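Local coordinates for protein transcriptional regulator, LysR family (Vibrio cholerae, PDB 3SZP) that activates virulence genes of the cholera bacterium as a LysR-type, DNA-binding transcription factor, at residues N111-K116 / I282-G287; V13-G16 / S20-K23. One frame throughout, in Å; residues are numbered along the deposited sequence.

Contact 1. Residues N111-K116 / I282-G287; sequences NAFMEK and IDFVIG
Phe284 reaches out from helix 276-287 and lays its ring against the backbone and side chains of Ala112 and Phe113 and the aliphatic chain of Lys116. Start at its CB, which sits 3.9 Å from CD1 of Phe113. With CG anti to the backbone N (chi1 -170°), the ring is carried out toward helix 102-116. CG comes next, 3.8 Å from the same CD1 of Phe113 and close to the plane of that ring. Along one long side, Phe284 CD2 and CE2 lie under the CB of Phe113, with CE2 also 3.6 Å from the backbone N of Phe113. The opposite side runs by the lysine: CE1 is 3.8 Å from CD of Lys116, whose extended chain passes obliquely. At the tip, CZ meets Ala112 CB at 3.8 Å.

All this joins two helices of the LysR substrate-binding domain, a periplasmic-binding-protein fold, where they cross, the short-segment axes coming within 10.7 Å with 131° between their directions. Both helices pack on the central sheet: Phe113 also touches Ile120 and Ile122, while Val285 rests on Met266 and Ile157. Away from this seam, Met114 O takes a hydrogen bond from Arg214 of the second subunit.

Between the rings the contact is edge-to-face, the edge of Phe113 toward the face of Phe284, with planes at 71° and centroids 5.5 Å apart. The backbone joins in through a CH-pi contact: Phe113 CA stands over the Phe284 face, 4.0 Å from its centroid. No hydrogen bond crosses between the segments.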
loop_
_atom_site.group_PDB
_atom_site.type_symbol
_atom_site.label_atom_id
_atom_site.label_comp_id
_atom_site.label_asym_id
_atom_site.label_seq_id
_atom_site.Cartn_x
_atom_site.Cartn_y
_atom_site.Cartn_z
ATOM N N ASN A 111 -25.452 23.424 26.156
ATOM C CA ASN A 111 -24.972 23.668 27.510
ATOM C C ASN A 111 -26.135 23.907 28.483
ATOM O O ASN A 111 -26.176 23.331 29.573
ATOM C CB ASN A 111 -23.967 24.824 27.532
ATOM C CG ASN A 111 -22.629 24.427 26.926
ATOM O OD1 ASN A 111 -22.308 23.253 26.887
ATOM N ND2 ASN A 111 -21.854 25.400 26.451
ATOM N N ALA A 112 -27.084 24.733 28.059
ATOM C CA ALA A 112 -28.216 25.096 28.905
ATOM C C ALA A 112 -28.996 23.840 29.185
ATOM O O ALA A 112 -29.554 23.681 30.254
ATOM C CB ALA A 112 -29.101 26.112 28.204
ATOM N N PHE A 113 -29.030 22.933 28.215
ATOM C CA PHE A 113 -29.786 21.702 28.413
ATOM C C PHE A 113 -29.106 20.820 29.448
ATOM O O PHE A 113 -29.748 20.312 30.351
ATOM C CB PHE A 113 -29.973 20.926 27.113
ATOM C CG PHE A 113 -30.572 19.570 27.316
ATOM C CD1 PHE A 113 -31.949 19.412 27.405
ATOM C CD2 PHE A 113 -29.762 18.455 27.468
ATOM C CE1 PHE A 113 -32.511 18.158 27.599
ATOM C CE2 PHE A 113 -30.319 17.196 27.672
ATOM C CZ PHE A 113 -31.694 17.048 27.731
ATOM N N MET A 114 -27.803 20.638 29.310
ATOM C CA MET A 114 -27.061 19.826 30.270
ATOM C C MET A 114 -27.140 20.419 31.664
ATOM O O MET A 114 -27.255 19.682 32.647
ATOM C CB MET A 114 -25.603 19.650 29.841
ATOM C CG MET A 114 -25.458 18.620 28.724
ATOM S SD MET A 114 -23.772 18.427 28.133
ATOM C CE MET A 114 -23.540 19.956 27.229
ATOM N N GLU A 115 -27.079 21.749 31.746
ATOM C CA GLU A 115 -27.197 22.416 33.037
ATOM C C GLU A 115 -28.526 22.082 33.717
ATOM O O GLU A 115 -28.557 21.743 34.894
ATOM C CB GLU A 115 -27.000 23.935 32.938
ATOM C CG GLU A 115 -27.311 24.646 34.266
ATOM C CD GLU A 115 -26.620 25.990 34.413
ATOM O OE1 GLU A 115 -25.990 26.460 33.435
ATOM O OE2 GLU A 115 -26.699 26.583 35.516
ATOM N N LYS A 116 -29.609 22.148 32.953
ATOM C CA LYS A 116 -30.934 21.825 33.456
ATOM C C LYS A 116 -31.102 20.342 33.776
ATOM O O LYS A 116 -31.788 19.984 34.724
ATOM C CB LYS A 116 -31.996 22.245 32.443
ATOM C CG LYS A 116 -33.421 22.109 32.952
ATOM C CD LYS A 116 -34.411 22.621 31.923
ATOM C CE LYS A 116 -35.773 22.912 32.541
ATOM N NZ LYS A 116 -36.651 23.637 31.559
ATOM N N ILE A 282 -35.801 17.287 22.891
ATOM C CA ILE A 282 -36.544 17.820 21.761
ATOM C C ILE A 282 -37.390 19.038 22.158
ATOM O O ILE A 282 -37.343 20.078 21.490
ATOM C CB ILE A 282 -37.439 16.731 21.149
ATOM C CG1 ILE A 282 -36.580 15.640 20.508
ATOM C CG2 ILE A 282 -38.408 17.330 20.125
ATOM C CD1 ILE A 282 -37.400 14.442 20.030
ATOM N N ASP A 283 -38.159 18.911 23.239
ATOM C CA ASP A 283 -38.984 20.014 23.727
ATOM C C ASP A 283 -38.126 21.200 24.158
ATOM O O ASP A 283 -38.528 22.358 24.030
ATOM C CB ASP A 283 -39.847 19.570 24.910
ATOM C CG ASP A 283 -41.069 18.770 24.479
ATOM O OD1 ASP A 283 -41.338 18.696 23.257
ATOM O OD2 ASP A 283 -41.780 18.236 25.372
ATOM N N PHE A 284 -36.949 20.911 24.690
ATOM C CA PHE A 284 -36.057 21.973 25.109
ATOM C C PHE A 284 -35.596 22.793 23.901
ATOM O O PHE A 284 -35.677 24.021 23.907
ATOM C CB PHE A 284 -34.856 21.405 25.849
ATOM C CG PHE A 284 -34.006 22.454 26.522
ATOM C CD1 PHE A 284 -34.340 22.926 27.785
ATOM C CD2 PHE A 284 -32.879 22.961 25.900
ATOM C CE1 PHE A 284 -33.553 23.882 28.416
ATOM C CE2 PHE A 284 -32.096 23.918 26.526
ATOM C CZ PHE A 284 -32.443 24.383 27.785
ATOM N N VAL A 285 -35.121 22.115 22.866
ATOM C CA VAL A 285 -34.704 22.808 21.650
ATOM C C VAL A 285 -35.842 23.674 21.106
ATOM O O VAL A 285 -35.672 24.874 20.873
ATOM C CB VAL A 285 -34.254 21.824 20.563
ATOM C CG1 VAL A 285 -34.012 22.560 19.264
ATOM C CG2 VAL A 285 -33.000 21.074 21.017
ATOM N N ILE A 286 -37.007 23.066 20.934
ATOM C CA ILE A 286 -38.165 23.766 20.406
ATOM C C ILE A 286 -38.461 25.064 21.154
ATOM O O ILE A 286 -38.845 26.069 20.542
ATOM C CB ILE A 286 -39.403 22.876 20.456
ATOM C CG1 ILE A 286 -39.322 21.822 19.353
ATOM C CG2 ILE A 286 -40.673 23.714 20.343
ATOM C CD1 ILE A 286 -40.475 20.857 19.355
ATOM N N GLY A 287 -38.297 25.045 22.474
ATOM C CA GLY A 287 -38.593 26.218 23.274
ATOM C C GLY A 287 -37.434 27.201 23.333
ATOM O O GLY A 287 -37.568 28.293 23.868
#

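Contact 2. Residues V13-G16 / S20-K23; sequences VENG and STSK
The carboxamide of Asn15 is the flat group here, and the hydroxyls of Ser20 and Thr21 lie on the same side of its plane. Neither sits squarely over it. Thr21 OG1 is somewhat out of the plane, off the flank shared by ND2 and CB, and Ser20 OG stands higher but beyond the rim, 3.9 Å from Asn15 CG. The nearest approach belongs to the methylene, with Asn15 CB 3.2 Å from Ser20 OG. From ND2 of Asn15 a weak hydrogen bond runs to Thr21 OG1, 3.4 Å long and bent to 137° at the hydrogen. The Asn15 and Thr21 side chains cross at about a right angle. In Thr21, OG1 lies beside its own backbone N (chi1 -58°), which turns it toward Asn15 ND2.

Helix 3-15 ends at Asn15, Gly16 turns the chain with a positive phi of 93°, and helix 18-25 starts almost at once. This is the tight turn between the first two helices of the winged helix-turn-helix domain. Thr21 is buried, its side chain touching Leu8 and Val12 of helix 3-15 and Ile32 of helix 29-43, within the three-helix core.

Thr21 gives its hydroxyl proton to Ser17 O, its stronger partner, leaving OG1 to accept from Asn15. The amide nitrogen is likewise shared, making a second weak bond to Leu11 O. Between these segments the polar link is thus one weak, bent bond, with both of its atoms also engaged elsewhere in the chain.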
loop_
_atom_site.group_PDB
_atom_site.type_symbol
_atom_site.label_atom_id
_atom_site.label_comp_id
_atom_site.label_asym_id
_atom_site.label_seq_id
_atom_site.Cartn_x
_atom_site.Cartn_y
_atom_site.Cartn_z
ATOM N N VAL A 13 -13.724 -4.988 10.993
ATOM C CA VAL A 13 -14.035 -5.733 9.778
ATOM C C VAL A 13 -15.256 -5.143 9.087
ATOM O O VAL A 13 -15.268 -4.977 7.875
ATOM C CB VAL A 13 -14.290 -7.237 10.075
ATOM C CG1 VAL A 13 -14.702 -7.970 8.808
ATOM C CG2 VAL A 13 -13.059 -7.874 10.676
ATOM N N GLU A 14 -16.279 -4.813 9.867
ATOM C CA GLU A 14 -17.499 -4.245 9.308
ATOM C C GLU A 14 -17.278 -2.895 8.632
ATOM O O GLU A 14 -17.832 -2.629 7.566
ATOM C CB GLU A 14 -18.566 -4.126 10.386
ATOM C CG GLU A 14 -19.095 -5.467 10.824
ATOM C CD GLU A 14 -20.045 -5.354 11.991
ATOM O OE1 GLU A 14 -20.294 -4.208 12.458
ATOM O OE2 GLU A 14 -20.544 -6.419 12.442
ATOM N N ASN A 15 -16.468 -2.045 9.254
ATOM C CA ASN A 15 -16.177 -0.729 8.691
ATOM C C ASN A 15 -15.119 -0.774 7.586
ATOM O O ASN A 15 -15.141 0.030 6.649
ATOM C CB ASN A 15 -15.773 0.249 9.795
ATOM C CG ASN A 15 -16.897 0.503 10.784
ATOM O OD1 ASN A 15 -17.944 1.051 10.428
ATOM N ND2 ASN A 15 -16.683 0.122 12.035
ATOM N N GLY A 16 -14.188 -1.712 7.708
ATOM C CA GLY A 16 -13.204 -1.935 6.668
ATOM C C GLY A 16 -11.885 -1.193 6.822
ATOM O O GLY A 16 -11.003 -1.338 5.969
ATOM N N SER A 20 -11.902 4.476 9.631
ATOM C CA SER A 20 -13.345 4.411 9.531
ATOM C C SER A 20 -13.925 4.007 10.883
ATOM O O SER A 20 -14.909 4.569 11.352
ATOM C CB SER A 20 -13.755 3.399 8.464
ATOM O OG SER A 20 -15.140 3.117 8.560
ATOM N N THR A 21 -13.289 3.034 11.514
ATOM C CA THR A 21 -13.732 2.565 12.819
ATOM C C THR A 21 -13.532 3.627 13.899
ATOM O O THR A 21 -14.400 3.835 14.753
ATOM C CB THR A 21 -13.046 1.237 13.196
ATOM O OG1 THR A 21 -13.338 0.254 12.187
ATOM C CG2 THR A 21 -13.539 0.744 14.543
ATOM N N SER A 22 -12.389 4.300 13.839
ATOM C CA SER A 22 -12.045 5.358 14.767
ATOM C C SER A 22 -13.128 6.436 14.737
ATOM O O SER A 22 -13.591 6.907 15.783
ATOM C CB SER A 22 -10.692 5.946 14.372
ATOM O OG SER A 22 -10.314 7.053 15.173
ATOM N N LYS A 23 -13.537 6.810 13.527
ATOM C CA LYS A 23 -14.587 7.799 13.332
ATOM C C LYS A 23 -15.879 7.436 14.068
ATOM O O LYS A 23 -16.427 8.248 14.810
ATOM C CB LYS A 23 -14.870 7.988 11.838
ATOM C CG LYS A 23 -13.874 8.894 11.102
ATOM C CD LYS A 23 -13.566 8.346 9.715
ATOM C CE LYS A 23 -13.402 9.445 8.681
ATOM N NZ LYS A 23 -12.260 10.363 8.960
#

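Contact 2 comes first along the chain, in the DNA-binding domain near the N terminus. Contact 1 lies in the substrate-binding domain and joins its first helix, 102-116, to its last, 276-287, bringing together parts of the domain separated by 165 residues. Contact 2 spans only a short turn. Their centres are 32 Å apart and their nearest atoms about 18 Å, so they do not touch. The long helix 59-83 connects the two domains in sequence. Both regions meet the second subunit, through Asn111, Met114 and Glu115 in contact 1 and Ser22 and Lys23 in contact 2, none of which takes part in the contacts themselves, so packing in each domain borders a surface used in assembly.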